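Local atomic coordinates of nicastrin (Dictyostelium purpureum, PDB entry 4R12), a protein that probably serves as an essential subunit of the gamma-secretase complex, an endoprotease that cleaves membrane proteins such as Notch receptors and APP within the membrane. Residues I466-N470 and P499-K503; P220-T224 and N483-S487. One frame throughout, in Å; residues are numbered along the deposited sequence.

Overall arrangement
Contacts 1 and 2 lie next to each other, with centres about 13 Å apart. The centre of contact 2 is about 2 Å, and that of contact 1 about 14 Å, from the centre of the chain. Their segments alternate along the sequence: 220-224, 466-470, 483-487, 499-503. Residues 466-470 and 483-487 belong to the one long loop between helix 452-463 and strand 495-496. This loop meets the start of helix 500-512 in contact 1 and the loop after strand 214-220, in the nicastrin large lobe, in contact 2. The two contacts touch directly: Glu501 OE1 lies 3.2 Å from Asn483 N, a probable hydrogen bond. Chain far along the sequence is thus packed onto the large-lobe core.

Contact 1 (I466-N470 and P499-K503); sequences ITCFN and PYETK
The first turn of a helix faces an irregular loop held by a disulfide. Residues 466-470 form no strand, and Phe469 has left-handed backbone angles (54/32). Pro499 is the N-cap residue of the helix that starts at Tyr500, and Lys503 N bonds to Pro499 O at 3.2 Å. The backbones stay apart: the closest CA atoms, of Ile466 and Glu501, are 8.4 Å from each other. Side chains and one water fill the gap, and 226 Å² is buried. This is plain packing of a loop on a helix N-terminus, linked through a tyrosine hydroxyl.

Polar contacts gather at that hydroxyl. The Tyr500 ring is extended toward the loop by a t rotamer. Asn470, also t at chi1, donates from Asn470 ND2 to Tyr500 OH at 2.8 Å, near the ring plane. Water 1 accepts from Tyr500 OH at 2.5 Å. Water 1 donates to Ile466 O at 2.8 Å and Cys468 O at 2.9 Å, so the hydroxyl is joined through water to two loop carbonyls.

Apolar packing pairs Ile466 CG1 (rotamer t, t) with Tyr500 CE2 at 4.3 Å. Ile466 CD1 also makes a van der Waals contact, 3.5 Å from Glu501 OE1, a carboxylate oxygen that accepts from Asn483 N.

The Cys461-Cys468 disulfide ties the loop back to helix 452-463. Ile466 also touches Leu504 and Phe469 touches Leu508, so the loop packs against both helix 452-463 and helix 500-512.

Contact 2 (P220-T224 and N483-S487); sequences PFDTT and NFYSS
Both segments lack regular structure where they meet. Asp222 (-79/158), Thr223 (-132/176) and Thr224 (-138/163) are extended, after a bend at Phe221 (-97/-12). Phe484 (-114/18) bends the other segment before Tyr485 (-58/134). CA atoms pair Asp222 with Phe484 and Thr223 with Tyr485, each at 4.8 Å. Thr223 N donates to Phe484 O at 3.0 Å. Phe484 O also takes a CA-H...O contact from Asp222 CA (3.1 Å), and Tyr485 CA gives another to Thr223 O (3.4 Å). Water 2 donates to Asp222 OD2 (2.8 Å) and Thr223 O (2.6 Å), and accepts from Ser486 N (3.1 Å).

Residues 220-224 follow strand 214-220 and precede helix 234-252, in the alpha/beta large lobe, whose family belongs to the zinc exopeptidase clan. Asp222 (chi1 p) also accepts from Glu271 N at OD1 and Arg272 N at OD2.

Phe484 (chi1 m) buries most, with Phe484 CB 3.4 Å from Phe221 O and 3.2 Å from Thr223 OG1. Phe484 CD1 lies 4.4 Å from Phe221 CD1, at the edge of the Phe221 ring. Thr223 OG1 bonds to Ser231 O. Phe484 meets Phe462 edge-to-face, and both Phe221 and Phe484 touch Ile505 of helix 500-512.

Contact 1 (I466-N470 and P499-K503)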
ATOM      1  N   ILE A 466       7.919   8.609   8.898  1.00 23.67           N
ATOM      2  CA  ILE A 466       7.417   9.428   7.803  1.00 23.89           C
ATOM      3  C   ILE A 466       7.345  10.922   8.203  1.00 26.08           C
ATOM      4  O   ILE A 466       6.296  11.558   8.195  1.00 26.58           O
ATOM      5  CB  ILE A 466       6.052   8.869   7.309  1.00 26.32           C
ATOM      6  CG1 ILE A 466       5.612   9.554   6.011  1.00 23.32           C
ATOM      7  CG2 ILE A 466       4.985   8.890   8.424  1.00 26.12           C
ATOM      8  CD1 ILE A 466       4.616   8.753   5.201  1.00 26.52           C
ATOM      9  N   THR A 467       8.508  11.482   8.505  1.00 24.47           N
ATOM     10  CA  THR A 467       8.595  12.859   8.976  1.00 27.87           C
ATOM     11  C   THR A 467       9.136  13.840   7.918  1.00 27.88           C
ATOM     12  O   THR A 467       9.306  15.031   8.195  1.00 28.10           O
ATOM     13  CB  THR A 467       9.476  12.913  10.232  1.00 29.25           C
ATOM     14  OG1 THR A 467      10.757  12.336   9.930  1.00 27.67           O
ATOM     15  CG2 THR A 467       8.813  12.111  11.379  1.00 29.24           C
ATOM     16  N   CYS A 468       9.398  13.343   6.712  1.00 24.62           N
ATOM     17  CA  CYS A 468      10.038  14.155   5.671  1.00 23.84           C
ATOM     18  C   CYS A 468       9.048  15.043   4.922  1.00 26.20           C
ATOM     19  O   CYS A 468       7.859  14.744   4.854  1.00 27.31           O
ATOM     20  CB  CYS A 468      10.763  13.264   4.663  1.00 27.09           C
ATOM     21  SG  CYS A 468       9.655  12.292   3.580  1.00 30.63           S
ATOM     22  N   PHE A 469       9.561  16.146   4.381  1.00 26.82           N
ATOM     23  CA  PHE A 469       8.820  17.047   3.495  1.00 27.49           C
ATOM     24  C   PHE A 469       7.512  17.553   4.066  1.00 27.98           C
ATOM     25  O   PHE A 469       6.567  17.833   3.328  1.00 28.92           O
ATOM     26  CB  PHE A 469       8.553  16.366   2.153  1.00 28.06           C
ATOM     27  CG  PHE A 469       9.803  16.045   1.407  1.00 28.16           C
ATOM     28  CD1 PHE A 469      10.708  17.051   1.095  1.00 29.84           C
ATOM     29  CD2 PHE A 469      10.103  14.744   1.055  1.00 27.11           C
ATOM     30  CE1 PHE A 469      11.881  16.764   0.421  1.00 31.76           C
ATOM     31  CE2 PHE A 469      11.263  14.446   0.372  1.00 28.14           C
ATOM     32  CZ  PHE A 469      12.161  15.464   0.059  1.00 31.29           C
ATOM     33  N   ASN A 470       7.462  17.707   5.378  1.00 27.46           N
ATOM     34  CA  ASN A 470       6.234  18.188   5.981  1.00 32.22           C
ATOM     35  C   ASN A 470       5.980  19.651   5.598  1.00 31.93           C
ATOM     36  O   ASN A 470       4.855  20.124   5.710  1.00 32.10           O
ATOM     37  CB  ASN A 470       6.277  18.022   7.498  1.00 32.14           C
ATOM     38  CG  ASN A 470       4.930  18.261   8.141  1.00 35.91           C
ATOM     39  OD1 ASN A 470       4.729  19.264   8.815  1.00 34.88           O
ATOM     40  ND2 ASN A 470       3.992  17.336   7.929  1.00 30.57           N
ATOM     41  N   PRO A 499      -5.644   9.355   3.376  1.00 27.34           N
ATOM     42  CA  PRO A 499      -4.694   9.421   4.490  1.00 26.18           C
ATOM     43  C   PRO A 499      -3.490  10.297   4.154  1.00 25.62           C
ATOM     44  O   PRO A 499      -3.273  10.652   2.994  1.00 25.06           O
ATOM     45  CB  PRO A 499      -4.257   7.963   4.689  1.00 24.69           C
ATOM     46  CG  PRO A 499      -5.200   7.124   3.806  1.00 27.79           C
ATOM     47  CD  PRO A 499      -5.660   8.034   2.727  1.00 26.12           C
ATOM     48  N   TYR A 500      -2.711  10.610   5.183  1.00 26.67           N
ATOM     49  CA  TYR A 500      -1.537  11.467   5.067  1.00 26.26           C
ATOM     50  C   TYR A 500      -0.608  10.985   3.969  1.00 25.70           C
ATOM     51  O   TYR A 500      -0.119  11.781   3.174  1.00 24.24           O
ATOM     52  CB  TYR A 500      -0.791  11.510   6.399  1.00 26.33           C
ATOM     53  CG  TYR A 500       0.418  12.424   6.396  1.00 28.31           C
ATOM     54  CD1 TYR A 500       0.282  13.785   6.639  1.00 29.59           C
ATOM     55  CD2 TYR A 500       1.695  11.923   6.156  1.00 25.68           C
ATOM     56  CE1 TYR A 500       1.387  14.639   6.633  1.00 29.30           C
ATOM     57  CE2 TYR A 500       2.807  12.759   6.159  1.00 26.84           C
ATOM     58  CZ  TYR A 500       2.645  14.119   6.394  1.00 29.79           C
ATOM     59  OH  TYR A 500       3.747  14.962   6.396  1.00 29.82           O
ATOM     60  N   GLU A 501      -0.384   9.673   3.936  1.00 24.04           N
ATOM     61  CA  GLU A 501       0.541   9.072   2.982  1.00 24.73           C
ATOM     62  C   GLU A 501       0.192   9.378   1.523  1.00 23.58           C
ATOM     63  O   GLU A 501       1.088   9.674   0.733  1.00 22.27           O
ATOM     64  CB  GLU A 501       0.604   7.556   3.193  1.00 24.33           C
ATOM     65  CG  GLU A 501       1.556   7.123   4.297  1.00 29.63           C
ATOM     66  CD  GLU A 501       0.999   7.329   5.703  1.00 23.47           C
ATOM     67  OE1 GLU A 501       1.791   7.183   6.666  1.00 24.60           O
ATOM     68  OE2 GLU A 501      -0.210   7.624   5.846  1.00 25.93           O
ATOM     69  N   THR A 502      -1.089   9.305   1.168  1.00 23.11           N
ATOM     70  CA  THR A 502      -1.527   9.653  -0.181  1.00 22.20           C
ATOM     71  C   THR A 502      -1.366  11.143  -0.481  1.00 24.65           C
ATOM     72  O   THR A 502      -0.878  11.515  -1.542  1.00 23.71           O
ATOM     73  CB  THR A 502      -3.006   9.252  -0.416  1.00 24.25           C
ATOM     74  OG1 THR A 502      -3.115   7.830  -0.378  1.00 24.54           O
ATOM     75  CG2 THR A 502      -3.490   9.717  -1.779  1.00 25.20           C
ATOM     76  N   LYS A 503      -1.780  11.991   0.453  1.00 23.98           N
ATOM     77  CA  LYS A 503      -1.610  13.435   0.271  1.00 23.90           C
ATOM     78  C   LYS A 503      -0.136  13.817   0.113  1.00 24.30           C
ATOM     79  O   LYS A 503       0.212  14.644  -0.743  1.00 25.58           O
ATOM     80  CB  LYS A 503      -2.220  14.178   1.444  1.00 26.06           C
ATOM     81  CG  LYS A 503      -3.718  13.979   1.584  1.00 26.52           C
ATOM     82  CD  LYS A 503      -4.263  14.756   2.783  1.00 31.49           C
ATOM     83  CE  LYS A 503      -5.769  14.933   2.653  1.00 33.09           C
ATOM     84  NZ  LYS A 503      -6.533  14.263   3.735  1.00 37.66           N
TER
HETATM   85  O   HOH W   1       5.951  13.969   6.844  1.00 26.37           O

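Contact 2 (P220-T224 and N483-S487)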
ATOM      1  N   PRO A 220       2.102  -0.191  -7.807  1.00 23.49           N
ATOM      2  CA  PRO A 220       1.080  -0.140  -6.760  1.00 23.58           C
ATOM      3  C   PRO A 220       1.696   0.411  -5.477  1.00 21.82           C
ATOM      4  O   PRO A 220       2.647  -0.186  -4.984  1.00 22.79           O
ATOM      5  CB  PRO A 220       0.673  -1.612  -6.608  1.00 23.97           C
ATOM      6  CG  PRO A 220       1.943  -2.369  -6.922  1.00 22.39           C
ATOM      7  CD  PRO A 220       2.688  -1.539  -7.954  1.00 22.11           C
ATOM      8  N   PHE A 221       1.218   1.534  -4.952  1.00 19.54           N
ATOM      9  CA  PHE A 221       1.879   2.056  -3.748  1.00 20.05           C
ATOM     10  C   PHE A 221       1.186   1.662  -2.439  1.00 19.78           C
ATOM     11  O   PHE A 221       1.778   1.815  -1.359  1.00 19.00           O
ATOM     12  CB  PHE A 221       2.058   3.588  -3.816  1.00 19.55           C
ATOM     13  CG  PHE A 221       0.797   4.401  -3.602  1.00 22.90           C
ATOM     14  CD1 PHE A 221       0.443   4.855  -2.324  1.00 23.17           C
ATOM     15  CD2 PHE A 221       0.017   4.794  -4.683  1.00 33.03           C
ATOM     16  CE1 PHE A 221      -0.686   5.638  -2.134  1.00 32.57           C
ATOM     17  CE2 PHE A 221      -1.110   5.575  -4.501  1.00 36.06           C
ATOM     18  CZ  PHE A 221      -1.462   6.004  -3.223  1.00 29.66           C
ATOM     19  N   ASP A 222      -0.027   1.126  -2.501  1.00 22.96           N
ATOM     20  CA  ASP A 222      -0.691   0.736  -1.259  1.00 22.75           C
ATOM     21  C   ASP A 222      -0.143  -0.600  -0.747  1.00 23.37           C
ATOM     22  O   ASP A 222       0.455  -1.381  -1.498  1.00 21.69           O
ATOM     23  CB  ASP A 222      -2.217   0.664  -1.434  1.00 21.05           C
ATOM     24  CG  ASP A 222      -2.653  -0.417  -2.405  1.00 23.52           C
ATOM     25  OD1 ASP A 222      -2.130  -0.450  -3.535  1.00 23.32           O
ATOM     26  OD2 ASP A 222      -3.522  -1.241  -2.036  1.00 24.52           O
ATOM     27  N   THR A 223      -0.325  -0.831   0.551  1.00 22.55           N
ATOM     28  CA  THR A 223       0.256  -1.980   1.224  1.00 22.46           C
ATOM     29  C   THR A 223      -0.782  -2.708   2.065  1.00 24.37           C
ATOM     30  O   THR A 223      -1.928  -2.256   2.188  1.00 24.17           O
ATOM     31  CB  THR A 223       1.404  -1.560   2.145  1.00 23.01           C
ATOM     32  OG1 THR A 223       0.930  -0.516   3.002  1.00 23.37           O
ATOM     33  CG2 THR A 223       2.610  -1.057   1.329  1.00 21.91           C
ATOM     34  N   THR A 224      -0.379  -3.828   2.658  1.00 23.71           N
ATOM     35  CA  THR A 224      -1.269  -4.575   3.551  1.00 24.98           C
ATOM     36  C   THR A 224      -0.525  -5.057   4.778  1.00 22.34           C
ATOM     37  O   THR A 224       0.698  -5.115   4.791  1.00 23.01           O
ATOM     38  CB  THR A 224      -1.897  -5.804   2.871  1.00 24.20           C
ATOM     39  OG1 THR A 224      -0.859  -6.612   2.292  1.00 25.97           O
ATOM     40  CG2 THR A 224      -2.886  -5.386   1.799  1.00 26.31           C
ATOM     41  N   ASN A 483       2.617   4.057   6.834  1.00 23.66           N
ATOM     42  CA  ASN A 483       1.663   2.987   6.570  1.00 24.05           C
ATOM     43  C   ASN A 483       0.833   3.317   5.339  1.00 23.51           C
ATOM     44  O   ASN A 483       0.233   4.379   5.261  1.00 23.75           O
ATOM     45  CB  ASN A 483       0.767   2.725   7.793  1.00 24.35           C
ATOM     46  CG  ASN A 483      -0.028   3.956   8.237  1.00 27.36           C
ATOM     47  OD1 ASN A 483      -1.259   3.979   8.129  1.00 26.92           O
ATOM     48  ND2 ASN A 483       0.664   4.956   8.788  1.00 23.82           N
ATOM     49  N   PHE A 484       0.827   2.409   4.370  1.00 22.05           N
ATOM     50  CA  PHE A 484       0.257   2.699   3.052  1.00 21.19           C
ATOM     51  C   PHE A 484      -0.993   1.872   2.736  1.00 22.77           C
ATOM     52  O   PHE A 484      -1.405   1.767   1.578  1.00 21.49           O
ATOM     53  CB  PHE A 484       1.333   2.482   1.970  1.00 21.03           C
ATOM     54  CG  PHE A 484       2.511   3.415   2.121  1.00 23.48           C
ATOM     55  CD1 PHE A 484       2.464   4.693   1.579  1.00 22.17           C
ATOM     56  CD2 PHE A 484       3.643   3.030   2.826  1.00 22.24           C
ATOM     57  CE1 PHE A 484       3.536   5.578   1.728  1.00 22.38           C
ATOM     58  CE2 PHE A 484       4.717   3.913   2.977  1.00 21.87           C
ATOM     59  CZ  PHE A 484       4.650   5.187   2.421  1.00 20.52           C
ATOM     60  N   TYR A 485      -1.611   1.306   3.764  1.00 24.46           N
ATOM     61  CA  TYR A 485      -2.931   0.702   3.560  1.00 22.12           C
ATOM     62  C   TYR A 485      -3.850   1.800   3.026  1.00 22.96           C
ATOM     63  O   TYR A 485      -3.827   2.923   3.520  1.00 23.05           O
ATOM     64  CB  TYR A 485      -3.458   0.104   4.863  1.00 23.61           C
ATOM     65  CG  TYR A 485      -4.943  -0.183   4.838  1.00 22.68           C
ATOM     66  CD1 TYR A 485      -5.486  -1.049   3.900  1.00 25.16           C
ATOM     67  CD2 TYR A 485      -5.793   0.391   5.782  1.00 23.55           C
ATOM     68  CE1 TYR A 485      -6.854  -1.327   3.889  1.00 25.56           C
ATOM     69  CE2 TYR A 485      -7.160   0.120   5.782  1.00 24.14           C
ATOM     70  CZ  TYR A 485      -7.679  -0.736   4.826  1.00 26.51           C
ATOM     71  OH  TYR A 485      -9.019  -1.014   4.812  1.00 25.43           O
ATOM     72  N   SER A 486      -4.625   1.494   1.990  1.00 23.25           N
ATOM     73  CA  SER A 486      -5.422   2.509   1.306  1.00 23.56           C
ATOM     74  C   SER A 486      -6.496   3.146   2.191  1.00 24.54           C
ATOM     75  O   SER A 486      -6.910   4.278   1.947  1.00 26.59           O
ATOM     76  CB  SER A 486      -6.101   1.900   0.066  1.00 25.41           C
ATOM     77  OG  SER A 486      -7.074   0.950   0.458  1.00 27.16           O
ATOM     78  N   SER A 487      -6.944   2.408   3.203  1.00 23.83           N
ATOM     79  CA  SER A 487      -8.091   2.819   4.022  1.00 26.39           C
ATOM     80  C   SER A 487      -9.332   2.949   3.129  1.00 26.68           C
ATOM     81  O   SER A 487      -9.450   2.242   2.112  1.00 25.67           O
ATOM     82  CB  SER A 487      -7.789   4.131   4.787  1.00 26.05           C
ATOM     83  OG  SER A 487      -8.841   4.484   5.656  1.00 27.57           O
TER
HETATM   84  O   HOH W   2      -3.920  -1.297   0.731  1.00 23.59           O